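Long-range contact in cupin 2 conserved barrel domain protein (Planctomyces limnophilus, PDB 4H7L), which is of unknown function but binds a copper(II) ion in a cupin barrel of the Pac13-like family: residues B[52-56]-B[106-110]. Numbering follows the deposited sequence.
Sequences TQITK and IVGEA
Two backbone hydrogen bonds between the same two residues fix the register: I54 N donates to A110 O at 2.8 Å, and A110 N returns a bond to I54 O at 3.2 Å. I54 and A110 thus form an antiparallel hydrogen-bonded pair, their CA atoms 5.0 Å apart, where strand 48-54 ends and strand 110-117 begins. Residues 52-54 are extended, A110 almost fully so (phi/psi -171/160), and T55 leaves the strand at -117/-21. E109 CA adds a CA-H...O contact to I54 O at 3.3 Å. T52 continues the pairing with I112, and Q53 OE1 bonds the hydroxyl of T111. Between strand 104-107 and A110 the chain turns through G108, whose phi/psi of 89/172 would jam a CB against the carbonyl of V107. This bend lets I106 and A110 address the same isoleucine: I54, with chi1 and chi2 both m, sets CG1 4.0 Å from A110 CB, and CG2 3.9 Å from I106 CG2 and 3.6 Å from G108 O. The side chain of I106 lies about 9 Å from the copper ion held by H61, H63, E68 and H104. Backbone bonds thus pair neighbouring strands within one sheet of the cupin barrel, while I54-I106 packs the other sheet on it, an aliphatic patch near the copper that does not bind it.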
loop_
_atom_site.group_PDB
_atom_site.type_symbol
_atom_site.label_atom_id
_atom_site.label_comp_id
_atom_site.label_asym_id
_atom_site.label_seq_id
_atom_site.Cartn_x
_atom_site.Cartn_y
_atom_site.Cartn_z
ATOM N N THR B 52 -5.546 1.790 -8.561
ATOM C CA THR B 52 -6.920 2.031 -8.974
ATOM C C THR B 52 -7.163 3.455 -9.448
ATOM O O THR B 52 -6.803 4.420 -8.776
ATOM C CB THR B 52 -7.893 1.735 -7.816
ATOM O OG1 THR B 52 -7.790 0.356 -7.440
ATOM C CG2 THR B 52 -9.325 2.040 -8.221
ATOM N N GLN B 53 -7.794 3.568 -10.612
ATOM C CA GLN B 53 -8.170 4.856 -11.174
ATOM C C GLN B 53 -9.637 5.149 -10.887
ATOM O O GLN B 53 -10.522 4.444 -11.370
ATOM C CB GLN B 53 -7.940 4.856 -12.688
ATOM C CG GLN B 53 -6.500 4.599 -13.102
ATOM C CD GLN B 53 -5.592 5.759 -12.764
ATOM O OE1 GLN B 53 -6.015 6.725 -12.129
ATOM N NE2 GLN B 53 -4.339 5.676 -13.193
ATOM N N ILE B 54 -9.891 6.189 -10.099
ATOM C CA ILE B 54 -11.254 6.638 -9.842
ATOM C C ILE B 54 -11.663 7.601 -10.949
ATOM O O ILE B 54 -11.162 8.724 -11.017
ATOM C CB ILE B 54 -11.389 7.370 -8.493
ATOM C CG1 ILE B 54 -10.580 6.665 -7.398
ATOM C CG2 ILE B 54 -12.858 7.481 -8.101
ATOM C CD1 ILE B 54 -11.015 5.247 -7.125
ATOM N N THR B 55 -12.563 7.155 -11.817
ATOM C CA THR B 55 -12.979 7.955 -12.965
ATOM C C THR B 55 -14.460 8.326 -12.924
ATOM O O THR B 55 -14.881 9.281 -13.579
ATOM C CB THR B 55 -12.701 7.208 -14.280
ATOM O OG1 THR B 55 -13.215 5.873 -14.190
ATOM C CG2 THR B 55 -11.205 7.154 -14.559
ATOM N N LYS B 56 -15.247 7.579 -12.156
ATOM C CA LYS B 56 -16.687 7.795 -12.111
ATOM C C LYS B 56 -17.232 7.648 -10.691
ATOM O O LYS B 56 -16.607 7.028 -9.831
ATOM C CB LYS B 56 -17.396 6.830 -13.070
ATOM C CG LYS B 56 -17.045 5.357 -12.880
ATOM C CD LYS B 56 -17.278 4.559 -14.166
ATOM C CE LYS B 56 -17.187 3.057 -13.925
ATOM N NZ LYS B 56 -16.863 2.300 -15.167
ATOM N N ILE B 106 -15.216 7.248 -2.814
ATOM C CA ILE B 106 -14.498 8.440 -3.239
ATOM C C ILE B 106 -15.362 9.276 -4.181
ATOM O O ILE B 106 -16.177 8.749 -4.935
ATOM C CB ILE B 106 -13.161 8.077 -3.904
ATOM C CG1 ILE B 106 -12.159 7.660 -2.829
ATOM C CG2 ILE B 106 -12.614 9.258 -4.693
ATOM C CD1 ILE B 106 -10.837 7.172 -3.368
ATOM N N VAL B 107 -15.180 10.589 -4.114
ATOM C CA VAL B 107 -15.970 11.524 -4.903
ATOM C C VAL B 107 -15.016 12.413 -5.682
ATOM O O VAL B 107 -14.118 13.021 -5.102
ATOM C CB VAL B 107 -16.867 12.381 -3.994
ATOM C CG1 VAL B 107 -17.610 13.434 -4.801
ATOM C CG2 VAL B 107 -17.846 11.492 -3.238
ATOM N N GLY B 108 -15.206 12.481 -6.996
ATOM C CA GLY B 108 -14.272 13.177 -7.864
ATOM C C GLY B 108 -13.179 12.229 -8.317
ATOM O O GLY B 108 -13.092 11.103 -7.827
ATOM N N GLU B 109 -12.336 12.675 -9.241
ATOM C CA GLU B 109 -11.317 11.803 -9.812
ATOM C C GLU B 109 -10.103 11.674 -8.897
ATOM O O GLU B 109 -9.782 12.584 -8.136
ATOM C CB GLU B 109 -10.891 12.308 -11.187
ATOM C CG GLU B 109 -12.020 12.309 -12.208
ATOM C CD GLU B 109 -11.532 12.073 -13.628
ATOM O OE1 GLU B 109 -10.479 11.424 -13.799
ATOM O OE2 GLU B 109 -12.205 12.538 -14.574
ATOM N N ALA B 110 -9.430 10.531 -8.983
ATOM C CA ALA B 110 -8.274 10.259 -8.137
ATOM C C ALA B 110 -7.549 8.987 -8.569
ATOM O O ALA B 110 -8.111 8.138 -9.258
ATOM C CB ALA B 110 -8.709 10.139 -6.683
#